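PDB 5IX8: putative sugar ABC transport system, substrate-binding protein, which probably binds a sugar in the periplasm and passes it to an ABC transporter for import. Local coordinates for residues A[262-267]-A[275-280]; A[254-259]-A[289-294]; A[54-59]-A[179-184]; A[156-161]-A[206-211]; A[217-222]-A[243-248]. All coordinates share one frame; numbering follows the deposited sequence.

The five contacts illustrate how a two-lobed periplasmic binding protein is assembled. Interactions 1 and 2 touch each other and share helix 254-270; their centres lie about 12 Å apart, and they join that helix to strand 288-290 and its flanking chain, at the edge of the parallel sheet. Interactions 4 and 5 share helix 209-221 of the other lobe, with centres about 17 Å apart. Interaction 3 spans the two lobes, its second segment packing on interaction 4, with which it alternates along the chain. Interaction 5 follows both, then interaction 2 opens and interaction 1 falls within it. Outer parts of both lobes, crossover region and cleft are thus sampled, centres 1 and 5 standing about 39 Å apart.

Interaction 1: A[262-267]-A[275-280]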
# COMPACT_ATOMS: atom_id res chain seq x y z
N VAL A 262 8.23 13.95 0.83
CA VAL A 262 9.10 15.03 1.28
C VAL A 262 9.37 16.03 0.16
O VAL A 262 9.30 17.26 0.36
CB VAL A 262 10.42 14.44 1.84
CG1 VAL A 262 11.44 15.55 2.13
CG2 VAL A 262 10.11 13.64 3.10
N GLN A 263 9.70 15.52 -1.04
CA GLN A 263 10.03 16.44 -2.13
C GLN A 263 8.82 17.27 -2.57
O GLN A 263 8.97 18.44 -2.94
CB GLN A 263 10.62 15.67 -3.31
CG GLN A 263 12.02 15.12 -2.98
CD GLN A 263 13.02 16.25 -2.81
OE1 GLN A 263 12.86 17.31 -3.39
NE2 GLN A 263 14.06 16.03 -2.00
N TYR A 264 7.62 16.67 -2.53
CA TYR A 264 6.41 17.41 -2.87
C TYR A 264 6.08 18.43 -1.79
O TYR A 264 5.67 19.56 -2.10
CB TYR A 264 5.22 16.44 -3.04
CG TYR A 264 5.09 15.75 -4.40
CD1 TYR A 264 6.14 14.98 -4.92
CD2 TYR A 264 3.92 15.88 -5.14
CE1 TYR A 264 6.03 14.37 -6.15
CE2 TYR A 264 3.77 15.26 -6.39
CZ TYR A 264 4.83 14.52 -6.89
OH TYR A 264 4.69 13.90 -8.11
N ALA A 265 6.25 18.03 -0.51
CA ALA A 265 5.93 18.95 0.59
C ALA A 265 6.82 20.20 0.56
O ALA A 265 6.33 21.31 0.82
CB ALA A 265 6.07 18.24 1.95
N ILE A 266 8.12 20.04 0.25
CA ILE A 266 8.99 21.22 0.21
C ILE A 266 8.49 22.20 -0.83
O ILE A 266 8.44 23.42 -0.60
CB ILE A 266 10.45 20.83 -0.07
CG1 ILE A 266 11.03 20.00 1.07
CG2 ILE A 266 11.31 22.07 -0.28
CD1 ILE A 266 12.33 19.27 0.68
N ARG A 267 8.13 21.67 -2.00
CA ARG A 267 7.64 22.52 -3.08
C ARG A 267 6.35 23.20 -2.69
O ARG A 267 6.17 24.40 -2.92
CB ARG A 267 7.50 21.68 -4.35
CG ARG A 267 8.88 21.37 -4.92
CD ARG A 267 8.76 20.29 -5.98
NE ARG A 267 10.02 20.18 -6.72
CZ ARG A 267 11.05 19.46 -6.32
NH1 ARG A 267 10.98 18.71 -5.20
NH2 ARG A 267 12.13 19.46 -7.06
N PRO A 275 5.54 18.78 -8.69
CA PRO A 275 5.77 17.67 -9.61
C PRO A 275 4.43 17.07 -10.01
O PRO A 275 3.36 17.59 -9.62
CB PRO A 275 6.65 16.71 -8.77
CG PRO A 275 6.98 17.45 -7.47
CD PRO A 275 5.82 18.40 -7.30
N PRO A 276 4.42 15.98 -10.79
CA PRO A 276 3.15 15.54 -11.40
C PRO A 276 2.09 15.17 -10.38
O PRO A 276 2.35 14.49 -9.38
CB PRO A 276 3.57 14.33 -12.24
CG PRO A 276 5.04 14.52 -12.48
CD PRO A 276 5.56 15.16 -11.25
N LEU A 277 0.86 15.61 -10.65
CA LEU A 277 -0.29 15.22 -9.84
C LEU A 277 -1.45 14.87 -10.75
O LEU A 277 -1.85 15.69 -11.59
CB LEU A 277 -0.71 16.32 -8.85
CG LEU A 277 0.26 16.62 -7.69
CD1 LEU A 277 -0.03 18.00 -7.14
CD2 LEU A 277 0.12 15.51 -6.61
N ASP A 278 -1.98 13.67 -10.59
CA ASP A 278 -3.25 13.32 -11.22
C ASP A 278 -4.43 14.08 -10.59
O ASP A 278 -4.40 14.51 -9.43
CB ASP A 278 -3.53 11.82 -11.10
CG ASP A 278 -2.69 10.99 -12.03
OD1 ASP A 278 -1.99 11.55 -12.90
OD2 ASP A 278 -2.75 9.74 -11.92
N LYS A 279 -5.49 14.22 -11.38
CA LYS A 279 -6.72 14.85 -10.88
C LYS A 279 -7.41 13.95 -9.86
O LYS A 279 -7.24 12.74 -9.89
CB LYS A 279 -7.68 15.11 -12.04
CG LYS A 279 -7.09 16.09 -13.02
CD LYS A 279 -7.95 16.24 -14.26
CE LYS A 279 -9.30 16.77 -13.94
NZ LYS A 279 -9.96 17.00 -15.25
N PRO A 280 -8.21 14.53 -8.96
CA PRO A 280 -9.01 13.72 -8.04
C PRO A 280 -9.83 12.68 -8.80
O PRO A 280 -10.27 12.91 -9.93
CB PRO A 280 -9.93 14.75 -7.37
CG PRO A 280 -9.14 15.98 -7.39
CD PRO A 280 -8.38 15.98 -8.70
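In the loop that connects helix 254-270 to edge strand 288-290, Pro275, Pro276 and Leu277 meet Tyr264 of the helix. With CG beside the backbone N (chi1 -82°), Tyr264 carries its ring out to the loop. The contact rests on a CH-pi interaction: Pro275 CG sits 3.6 Å from the centroid of the Tyr264 ring, only 15° off the ring normal. The proline is displaced toward the rim, and its CB comes within 3.4 Å of Tyr264 CZ. At the ring's edge the phenol hydroxyl donates to the main-chain carbonyl, Tyr264 OH to Pro276 O at 2.7 Å, arriving in the carbonyl plane on a lone pair. Leu277 flanks the same ring, its CD2 lying 3.7 Å from Tyr264 CE2. The ring is therefore held both by its face and by its polar end, which fixes its rotation against the loop. One turn further along the helix, Arg267 lays its aliphatic part on the proline, with CD 3.7 Å from Pro275 CG. Its guanidinium is engaged otherwise: NH1 bonds to Gln263 O and OE1, and NH2 reaches Glu8 O. Aromatic-proline packing closed by a hydroxyl-to-carbonyl bond here fastens a connecting loop to a helix flanking the parallel sheet of an alpha/beta lobe.

Interaction 2: A[254-259]-A[289-294]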
# COMPACT_ATOMS: atom_id res chain seq x y z
N GLY A 254 7.03 1.54 -1.18
CA GLY A 254 6.75 2.48 -0.10
C GLY A 254 7.88 3.49 0.07
O GLY A 254 7.64 4.64 0.42
N VAL A 255 9.13 3.03 -0.12
CA VAL A 255 10.28 3.90 0.14
C VAL A 255 10.24 5.09 -0.80
O VAL A 255 10.36 6.23 -0.37
CB VAL A 255 11.60 3.13 0.01
CG1 VAL A 255 12.78 4.10 0.06
CG2 VAL A 255 11.73 2.07 1.10
N ILE A 256 10.01 4.84 -2.09
CA ILE A 256 10.00 6.00 -3.00
C ILE A 256 8.79 6.89 -2.72
O ILE A 256 8.87 8.13 -2.86
CB ILE A 256 10.10 5.58 -4.49
CG1 ILE A 256 10.45 6.82 -5.34
CG2 ILE A 256 8.82 4.93 -5.00
CD1 ILE A 256 10.82 6.55 -6.77
N MSE A 257 7.66 6.32 -2.26
CA MSE A 257 6.50 7.15 -1.94
C MSE A 257 6.85 8.11 -0.82
O MSE A 257 6.49 9.30 -0.88
CB MSE A 257 5.30 6.32 -1.53
CG MSE A 257 4.75 5.44 -2.62
SE MSE A 257 3.25 4.34 -1.91
CE MSE A 257 3.37 2.95 -3.23
N GLY A 258 7.58 7.61 0.18
CA GLY A 258 7.99 8.47 1.29
C GLY A 258 8.92 9.58 0.84
O GLY A 258 8.79 10.72 1.27
N ARG A 259 9.90 9.25 -0.01
CA ARG A 259 10.81 10.28 -0.52
C ARG A 259 10.04 11.32 -1.30
O ARG A 259 10.31 12.53 -1.19
CB ARG A 259 11.88 9.66 -1.41
CG ARG A 259 12.73 8.61 -0.74
CD ARG A 259 13.96 8.33 -1.62
NE ARG A 259 14.78 7.27 -1.05
CZ ARG A 259 15.58 7.44 0.00
NH1 ARG A 259 15.71 8.66 0.57
NH2 ARG A 259 16.25 6.40 0.48
N PHE A 289 -0.16 11.77 -6.78
CA PHE A 289 0.77 11.09 -7.67
C PHE A 289 0.62 9.60 -7.47
O PHE A 289 0.62 9.13 -6.33
CB PHE A 289 2.23 11.49 -7.40
CG PHE A 289 3.21 10.82 -8.34
CD1 PHE A 289 3.32 11.24 -9.66
CD2 PHE A 289 4.00 9.76 -7.90
CE1 PHE A 289 4.20 10.62 -10.53
CE2 PHE A 289 4.88 9.12 -8.76
CZ PHE A 289 4.99 9.55 -10.09
N ASN A 290 0.53 8.86 -8.57
CA ASN A 290 0.51 7.40 -8.51
C ASN A 290 1.84 6.88 -9.00
O ASN A 290 2.18 7.10 -10.16
CB ASN A 290 -0.60 6.82 -9.39
CG ASN A 290 -2.01 6.98 -8.78
OD1 ASN A 290 -2.20 6.81 -7.59
ND2 ASN A 290 -2.99 7.30 -9.61
N VAL A 291 2.57 6.17 -8.15
CA VAL A 291 3.83 5.56 -8.58
C VAL A 291 3.52 4.45 -9.58
O VAL A 291 2.64 3.63 -9.32
CB VAL A 291 4.62 5.01 -7.40
CG1 VAL A 291 5.92 4.37 -7.91
CG2 VAL A 291 4.94 6.12 -6.36
N PRO A 292 4.21 4.37 -10.71
CA PRO A 292 3.88 3.32 -11.68
C PRO A 292 4.03 1.93 -11.08
O PRO A 292 4.85 1.69 -10.18
CB PRO A 292 4.87 3.56 -12.82
CG PRO A 292 5.12 5.03 -12.78
CD PRO A 292 5.03 5.44 -11.32
N ILE A 293 3.20 1.01 -11.56
CA ILE A 293 3.10 -0.34 -11.00
C ILE A 293 3.98 -1.28 -11.79
O ILE A 293 3.98 -1.26 -13.03
CB ILE A 293 1.65 -0.82 -11.02
CG1 ILE A 293 0.83 0.05 -10.07
CG2 ILE A 293 1.57 -2.30 -10.63
CD1 ILE A 293 -0.62 0.06 -10.41
N THR A 294 4.74 -2.11 -11.08
CA THR A 294 5.49 -3.22 -11.65
C THR A 294 5.12 -4.49 -10.89
O THR A 294 4.71 -4.44 -9.72
CB THR A 294 7.02 -2.99 -11.59
OG1 THR A 294 7.41 -2.81 -10.24
CG2 THR A 294 7.39 -1.75 -12.31
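Val291 reaches the first turns of helix 254-270 at Ile256 and Met257, where a two-lobed periplasmic binding protein passes its chain between lobes. Segment 289-294 leads from strand 288-290 of one sheet to strand 295-296 of the other, and helix 254-270 starts just after another such crossing. The contact is purely apolar, and branching explains it. With CG1 anti to the backbone N (chi1 179°), Val291 presents its two methyls as a fork, one for each helix residue. Its CG1 approaches Ile256 CG2 at 4.1 Å. That isoleucine turns its longer CG1 branch away from its own N (chi1 -165°), and the shorter CG2 methyl does the touching. The other prong, Val291 CG2, meets a methylene of Met257, a selenomethionine here. Leu260 and Pro253 add to the apolar surroundings of the valine. Its backbone is held separately: Val291 O accepts a bond from Gln120 NE2, and Val291 pairs through the main chain with Leu119, so the polar main chain is tied to a neighbouring crossover while the side chain faces the helix. Met257 runs on extended past this meeting point: its CG is 3.8 Å from Val291 CG2, whereas SE stands 5.1 Å from that methyl.

Interaction 3: A[54-59]-A[179-184]; sequences AGAYGN and RGEMSL. With EDO (1,2-ethanediol), chain E; EDO (1,2-ethanediol), chain F.
A type II beta turn from Ala56 to Asn59 faces the irregular segment 179-184, the nearest CA atoms being those of Tyr57 and Glu181, 6.2 Å apart. Across the gap Met182, a selenomethionine, bends at its last torsion (chi3 -62°) and brings its terminal methyl over a face of the Tyr57 ring. Its CE lies 3.8 Å from the ring centroid, displaced toward the rim, and 3.4 Å from Tyr57 CE2: a CH-pi contact in which the two side chains cross at about a right angle. Trp154 and Leu152 touch both residues, and Tyr57 OH bonds to Tyr30 OH. No direct hydrogen bond joins the segments; a 1,2-ethanediol, probably from the crystallisation liquor, does so instead. Its O1 accepts from Tyr57 N at 3.0 Å and donates to Glu181 OE1 at 2.8 Å, while its O2 donates to Glu181 O at 2.8 Å. Loops of two lobes facing across a gap, partly occupied here by the diol beside the Tyr57 ring, typify this family's ligand-binding cleft.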
# COMPACT_ATOMS: atom_id res chain seq x y z
N ALA A 54 -1.43 3.86 14.23
CA ALA A 54 -2.76 3.53 14.73
C ALA A 54 -2.73 2.27 15.56
O ALA A 54 -3.43 2.16 16.57
CB ALA A 54 -3.74 3.35 13.56
N GLY A 55 -1.99 1.26 15.09
CA GLY A 55 -1.81 -0.01 15.75
C GLY A 55 -2.52 -1.14 15.06
O GLY A 55 -2.07 -2.29 15.14
N ALA A 56 -3.64 -0.85 14.39
CA ALA A 56 -4.40 -1.89 13.70
C ALA A 56 -5.36 -1.20 12.77
O ALA A 56 -5.72 -0.05 13.00
CB ALA A 56 -5.17 -2.78 14.69
N TYR A 57 -5.80 -1.90 11.72
CA TYR A 57 -6.93 -1.36 10.97
C TYR A 57 -8.12 -1.20 11.91
O TYR A 57 -8.34 -2.02 12.81
CB TYR A 57 -7.29 -2.25 9.79
CG TYR A 57 -6.22 -2.21 8.74
CD1 TYR A 57 -6.10 -1.12 7.89
CD2 TYR A 57 -5.31 -3.26 8.62
CE1 TYR A 57 -5.10 -1.08 6.93
CE2 TYR A 57 -4.30 -3.22 7.67
CZ TYR A 57 -4.19 -2.13 6.84
OH TYR A 57 -3.21 -2.10 5.88
N GLY A 58 -8.86 -0.11 11.74
CA GLY A 58 -9.98 0.21 12.61
C GLY A 58 -9.65 1.07 13.81
O GLY A 58 -10.58 1.55 14.47
N ASN A 59 -8.35 1.29 14.11
CA ASN A 59 -7.94 2.12 15.24
C ASN A 59 -7.99 3.60 14.88
O ASN A 59 -6.99 4.33 14.90
CB ASN A 59 -6.54 1.72 15.71
CG ASN A 59 -6.57 0.49 16.59
OD1 ASN A 59 -7.64 -0.12 16.75
ND2 ASN A 59 -5.42 0.13 17.17
N ARG A 179 -13.69 -9.31 5.23
CA ARG A 179 -13.75 -9.53 6.67
C ARG A 179 -12.33 -9.65 7.19
O ARG A 179 -11.39 -9.89 6.42
CB ARG A 179 -14.52 -10.81 7.00
CG ARG A 179 -13.80 -12.00 6.34
CD ARG A 179 -14.55 -13.27 6.40
NE ARG A 179 -14.49 -13.77 7.76
CZ ARG A 179 -14.45 -15.05 8.08
NH1 ARG A 179 -14.45 -15.38 9.35
NH2 ARG A 179 -14.43 -16.00 7.15
N GLY A 180 -12.20 -9.52 8.50
CA GLY A 180 -10.91 -9.62 9.16
C GLY A 180 -10.14 -8.33 9.12
O GLY A 180 -10.67 -7.26 8.81
N GLU A 181 -8.84 -8.43 9.44
CA GLU A 181 -7.95 -7.27 9.49
C GLU A 181 -6.70 -7.50 8.66
O GLU A 181 -5.73 -6.75 8.78
CB GLU A 181 -7.56 -6.91 10.93
CG GLU A 181 -6.80 -8.00 11.59
CD GLU A 181 -6.38 -7.62 12.99
OE1 GLU A 181 -6.32 -6.39 13.27
OE2 GLU A 181 -6.09 -8.54 13.79
N MSE A 182 -6.73 -8.50 7.79
CA MSE A 182 -5.66 -8.75 6.82
C MSE A 182 -4.36 -9.20 7.50
O MSE A 182 -3.24 -8.96 7.01
CB MSE A 182 -5.44 -7.53 5.93
CG MSE A 182 -6.75 -7.13 5.21
SE MSE A 182 -6.55 -5.88 3.78
CE MSE A 182 -5.84 -4.46 4.87
N SER A 183 -4.51 -9.92 8.62
CA SER A 183 -3.36 -10.42 9.35
C SER A 183 -2.88 -11.76 8.77
O SER A 183 -3.53 -12.37 7.92
CB SER A 183 -3.74 -10.61 10.81
OG SER A 183 -4.71 -11.66 10.92
N LEU A 184 -1.71 -12.20 9.24
CA LEU A 184 -1.27 -13.56 8.92
C LEU A 184 -2.33 -14.56 9.32
O LEU A 184 -2.64 -15.49 8.56
CB LEU A 184 0.02 -13.90 9.67
CG LEU A 184 1.25 -13.14 9.25
CD1 LEU A 184 2.32 -13.43 10.26
CD2 LEU A 184 1.64 -13.65 7.88
C1 EDO E . -3.28 -4.68 11.61
O1 EDO E . -4.72 -4.66 11.70
C2 EDO E . -2.82 -5.98 10.95
O2 EDO E . -3.18 -5.95 9.57
C1 EDO F . -14.86 -9.40 10.65
O1 EDO F . -14.17 -8.26 10.17
C2 EDO F . -16.31 -9.01 10.85
O2 EDO F . -16.93 -8.92 9.56

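Interaction 4: A[156-161]-A[206-211]; sequences RLRYEG and TPVTFL. With SO4 (sulfate ion), chain C.
Arg158 of helix 154-168 grips the carbonyl of Pro207, in the turn where strand 201-205 gives way to helix 209-221, a beta-alpha junction on the cleft side of a periplasmic binding protein lobe. Its NH1 donates to Pro207 O at 2.8 Å. The oxygen lies in the guanidinium plane and is met nearly along the C=O axis, although the N-H...O angle of 134° leaves the bond bent. The arm gets there fully extended (chi2 180°) and crosses the proline at about a right angle, CD lying 4.0 Å from Pro207 CB. Val208, the N-cap residue of helix 209-221, adds a looser contact through CG1, 4.1 Å from Arg158 NH1. Behind this first shell, NH2 of the arginine forms salt bridges with Asp122 and Glu252. These carboxylates orient the guanidinium and would offset its charge. Both lie where the chain crosses between lobes, linking the cleft turn to that region. On another side of helix 154-168, Arg156 NE bridges to Glu160 OE2 at 2.8 Å. Glu153 shares Arg156 NH1, and Gly151 N and Glu153 N help bind a sulfate, probably from the crystallisation liquor, to whose O1 Arg156 NH1 donates at 2.8 Å and 153°.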
# COMPACT_ATOMS: atom_id res chain seq x y z
N ARG A 156 -11.13 -3.28 -1.92
CA ARG A 156 -12.20 -3.45 -2.89
C ARG A 156 -11.73 -3.05 -4.29
O ARG A 156 -12.06 -3.73 -5.28
CB ARG A 156 -13.44 -2.64 -2.47
CG ARG A 156 -14.65 -3.01 -3.33
CD ARG A 156 -15.83 -2.06 -3.17
NE ARG A 156 -15.61 -0.84 -3.91
CZ ARG A 156 -15.26 0.33 -3.35
NH1 ARG A 156 -15.23 0.47 -2.03
NH2 ARG A 156 -15.01 1.38 -4.13
N LEU A 157 -10.97 -1.95 -4.40
CA LEU A 157 -10.46 -1.53 -5.70
C LEU A 157 -9.56 -2.61 -6.30
O LEU A 157 -9.68 -2.93 -7.50
CB LEU A 157 -9.70 -0.20 -5.59
CG LEU A 157 -10.54 1.00 -5.11
CD1 LEU A 157 -9.65 2.21 -4.91
CD2 LEU A 157 -11.66 1.35 -6.09
N ARG A 158 -8.68 -3.18 -5.49
CA ARG A 158 -7.82 -4.26 -5.99
C ARG A 158 -8.64 -5.45 -6.45
O ARG A 158 -8.35 -6.04 -7.51
CB ARG A 158 -6.84 -4.70 -4.92
CG ARG A 158 -5.86 -3.57 -4.60
CD ARG A 158 -4.84 -3.95 -3.52
NE ARG A 158 -4.04 -2.77 -3.23
CZ ARG A 158 -2.89 -2.76 -2.56
NH1 ARG A 158 -2.33 -3.89 -2.13
NH2 ARG A 158 -2.29 -1.59 -2.35
N TYR A 159 -9.64 -5.83 -5.66
CA TYR A 159 -10.53 -6.92 -6.06
C TYR A 159 -11.24 -6.60 -7.38
O TYR A 159 -11.31 -7.45 -8.27
CB TYR A 159 -11.54 -7.17 -4.95
CG TYR A 159 -12.68 -8.05 -5.35
CD1 TYR A 159 -12.47 -9.37 -5.75
CD2 TYR A 159 -13.99 -7.56 -5.33
CE1 TYR A 159 -13.53 -10.17 -6.12
CE2 TYR A 159 -15.06 -8.37 -5.68
CZ TYR A 159 -14.82 -9.68 -6.07
OH TYR A 159 -15.90 -10.47 -6.44
N GLU A 160 -11.76 -5.39 -7.51
CA GLU A 160 -12.46 -5.02 -8.74
C GLU A 160 -11.55 -5.11 -9.97
O GLU A 160 -11.96 -5.61 -11.02
CB GLU A 160 -13.05 -3.60 -8.60
CG GLU A 160 -14.29 -3.59 -7.70
CD GLU A 160 -14.70 -2.20 -7.26
OE1 GLU A 160 -14.05 -1.21 -7.68
OE2 GLU A 160 -15.66 -2.09 -6.47
N GLY A 161 -10.32 -4.59 -9.86
CA GLY A 161 -9.41 -4.66 -11.00
C GLY A 161 -9.03 -6.09 -11.35
O GLY A 161 -9.01 -6.46 -12.54
N THR A 206 -4.86 -12.69 -3.17
CA THR A 206 -4.82 -11.91 -1.94
C THR A 206 -4.32 -10.51 -2.28
O THR A 206 -3.49 -10.35 -3.21
CB THR A 206 -3.87 -12.51 -0.87
OG1 THR A 206 -2.50 -12.36 -1.31
CG2 THR A 206 -4.18 -13.99 -0.57
N PRO A 207 -4.73 -9.49 -1.52
CA PRO A 207 -4.32 -8.13 -1.86
C PRO A 207 -3.08 -7.64 -1.16
O PRO A 207 -2.60 -6.57 -1.56
CB PRO A 207 -5.54 -7.30 -1.44
CG PRO A 207 -6.02 -8.03 -0.14
CD PRO A 207 -5.90 -9.49 -0.62
N VAL A 208 -2.58 -8.33 -0.12
CA VAL A 208 -1.50 -7.79 0.71
C VAL A 208 -0.63 -8.92 1.25
O VAL A 208 -1.08 -10.06 1.39
CB VAL A 208 -2.01 -6.96 1.92
CG1 VAL A 208 -2.86 -5.83 1.49
CG2 VAL A 208 -2.78 -7.86 2.90
N THR A 209 0.62 -8.56 1.57
CA THR A 209 1.66 -9.46 2.05
C THR A 209 1.18 -10.52 3.02
O THR A 209 1.36 -11.72 2.79
CB THR A 209 2.77 -8.65 2.73
OG1 THR A 209 3.13 -7.52 1.95
CG2 THR A 209 3.98 -9.54 2.95
N PHE A 210 0.62 -10.11 4.15
CA PHE A 210 0.34 -11.10 5.19
C PHE A 210 -0.77 -12.05 4.80
O PHE A 210 -0.78 -13.20 5.27
CB PHE A 210 -0.03 -10.43 6.52
CG PHE A 210 1.09 -9.70 7.14
CD1 PHE A 210 2.40 -9.96 6.78
CD2 PHE A 210 0.84 -8.74 8.11
CE1 PHE A 210 3.46 -9.26 7.38
CE2 PHE A 210 1.89 -8.04 8.70
CZ PHE A 210 3.19 -8.32 8.35
N LEU A 211 -1.75 -11.59 4.01
CA LEU A 211 -2.77 -12.53 3.53
C LEU A 211 -2.14 -13.53 2.56
O LEU A 211 -2.45 -14.72 2.61
CB LEU A 211 -3.95 -11.79 2.89
CG LEU A 211 -4.86 -11.03 3.86
CD1 LEU A 211 -5.89 -10.23 3.06
CD2 LEU A 211 -5.53 -11.98 4.86
S SO4 C . -15.32 -1.42 1.17
O1 SO4 C . -16.22 -1.03 0.10
O2 SO4 C . -14.37 -0.38 1.52
O3 SO4 C . -14.58 -2.65 0.82
O4 SO4 C . -16.14 -1.75 2.35

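Interaction 5: A[217-222]-A[243-248]; sequences RAARQA and EGRLLA. With SO4 (sulfate ion), chain D.
Arg245 brings NH1 of its guanidinium obliquely up to the methyl of Ala219, 3.4 Å from its CB, on helix 209-221. The side chain bends at chi2 (65°) and chi3 (74°), which folds it toward the helix. There its NH2 also lies 4.0 Å from Arg220 CG. NH1 is bonded to the carbonyls of Arg224 and Val226, holding one end of the group in place. The other donors face a sulfate, probably from the crystallisation liquor. Arg245 NE and Arg220 NE both give nearly straight bonds to its O2, at 2.8 Å and 2.7 Å respectively, and Arg245 NH2 donates to O3 at 2.8 Å. The two guanidinium planes, 69° apart, each meet O2 at an edge. A water links Glu243 OE1 to Arg220 NH2, the latter bond being weak. Glu243 precedes Gly244, whose positive phi belongs to a Schellman motif ending helix 235-242. Two arginines from different elements of the lobe thus converge on one anion in this crystal, whose negative charge would offset the proximity of their like charges.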
# COMPACT_ATOMS: atom_id res chain seq x y z
N ARG A 217 0.78 -20.59 3.86
CA ARG A 217 0.81 -21.54 4.98
C ARG A 217 -0.34 -22.52 4.89
O ARG A 217 -0.17 -23.72 5.14
CB ARG A 217 0.74 -20.85 6.36
CG ARG A 217 1.91 -19.95 6.76
CD ARG A 217 1.73 -19.48 8.25
NE ARG A 217 2.09 -20.47 9.26
CZ ARG A 217 1.69 -20.46 10.54
NH1 ARG A 217 0.86 -19.55 10.97
NH2 ARG A 217 2.10 -21.41 11.41
N ALA A 218 -1.53 -22.03 4.53
CA ALA A 218 -2.70 -22.90 4.39
C ALA A 218 -2.50 -23.91 3.26
O ALA A 218 -2.86 -25.08 3.41
CB ALA A 218 -3.97 -22.08 4.15
N ALA A 219 -1.97 -23.45 2.12
CA ALA A 219 -1.74 -24.34 0.99
C ALA A 219 -0.72 -25.41 1.36
O ALA A 219 -0.90 -26.58 1.02
CB ALA A 219 -1.26 -23.52 -0.22
N ARG A 220 0.32 -25.02 2.10
CA ARG A 220 1.33 -26.00 2.51
C ARG A 220 0.71 -27.05 3.43
O ARG A 220 0.95 -28.26 3.28
CB ARG A 220 2.51 -25.29 3.20
CG ARG A 220 3.45 -24.55 2.24
CD ARG A 220 4.54 -23.71 2.96
NE ARG A 220 5.41 -23.02 1.99
CZ ARG A 220 6.33 -22.11 2.29
NH1 ARG A 220 6.53 -21.73 3.56
NH2 ARG A 220 7.08 -21.56 1.33
N GLN A 221 -0.09 -26.61 4.40
CA GLN A 221 -0.68 -27.55 5.34
C GLN A 221 -1.64 -28.50 4.63
O GLN A 221 -1.68 -29.70 4.94
CB GLN A 221 -1.38 -26.81 6.49
CG GLN A 221 -2.16 -27.74 7.43
CD GLN A 221 -2.45 -27.13 8.84
OE1 GLN A 221 -3.56 -26.78 9.15
NE2 GLN A 221 -1.44 -27.10 9.70
N ALA A 222 -2.40 -28.00 3.65
CA ALA A 222 -3.39 -28.82 2.94
C ALA A 222 -2.79 -29.63 1.80
O ALA A 222 -3.53 -30.32 1.10
CB ALA A 222 -4.51 -27.94 2.38
N GLU A 243 10.41 -20.83 -6.32
CA GLU A 243 9.91 -22.19 -6.09
C GLU A 243 8.53 -22.42 -6.69
O GLU A 243 8.03 -23.55 -6.62
CB GLU A 243 9.87 -22.48 -4.59
CG GLU A 243 11.24 -22.66 -3.98
CD GLU A 243 11.29 -22.36 -2.48
OE1 GLU A 243 10.22 -22.26 -1.83
OE2 GLU A 243 12.43 -22.22 -1.97
N GLY A 244 7.91 -21.38 -7.26
CA GLY A 244 6.64 -21.48 -7.94
C GLY A 244 5.42 -21.32 -7.07
O GLY A 244 4.30 -21.43 -7.58
N ARG A 245 5.58 -21.07 -5.77
CA ARG A 245 4.41 -20.99 -4.89
C ARG A 245 3.67 -19.66 -5.04
O ARG A 245 2.44 -19.62 -4.97
CB ARG A 245 4.84 -21.21 -3.45
CG ARG A 245 3.74 -20.98 -2.45
CD ARG A 245 2.59 -21.99 -2.58
NE ARG A 245 2.97 -23.32 -2.06
CZ ARG A 245 2.18 -24.39 -2.11
NH1 ARG A 245 0.98 -24.32 -2.68
NH2 ARG A 245 2.59 -25.54 -1.59
N LEU A 246 4.42 -18.56 -5.24
CA LEU A 246 3.84 -17.26 -5.56
C LEU A 246 3.98 -17.05 -7.06
O LEU A 246 5.11 -17.06 -7.59
CB LEU A 246 4.52 -16.11 -4.80
CG LEU A 246 4.40 -16.04 -3.28
CD1 LEU A 246 5.16 -14.79 -2.75
CD2 LEU A 246 2.95 -16.04 -2.79
N LEU A 247 2.85 -16.86 -7.74
CA LEU A 247 2.88 -16.64 -9.18
C LEU A 247 3.37 -15.24 -9.51
O LEU A 247 4.14 -15.05 -10.46
CB LEU A 247 1.48 -16.84 -9.76
CG LEU A 247 1.26 -16.50 -11.23
CD1 LEU A 247 2.15 -17.34 -12.14
CD2 LEU A 247 -0.22 -16.65 -11.58
N ALA A 248 2.94 -14.27 -8.72
CA ALA A 248 3.25 -12.88 -8.98
C ALA A 248 2.99 -12.09 -7.72
O ALA A 248 2.07 -12.39 -6.94
CB ALA A 248 2.38 -12.32 -10.12
S SO4 D . 6.21 -24.81 -1.11
O1 SO4 D . 6.99 -24.42 -2.26
O2 SO4 D . 5.38 -23.68 -0.67
O3 SO4 D . 5.34 -25.93 -1.46
O4 SO4 D . 7.13 -25.21 -0.05
O HOH W 1 9.80 -20.79 0.50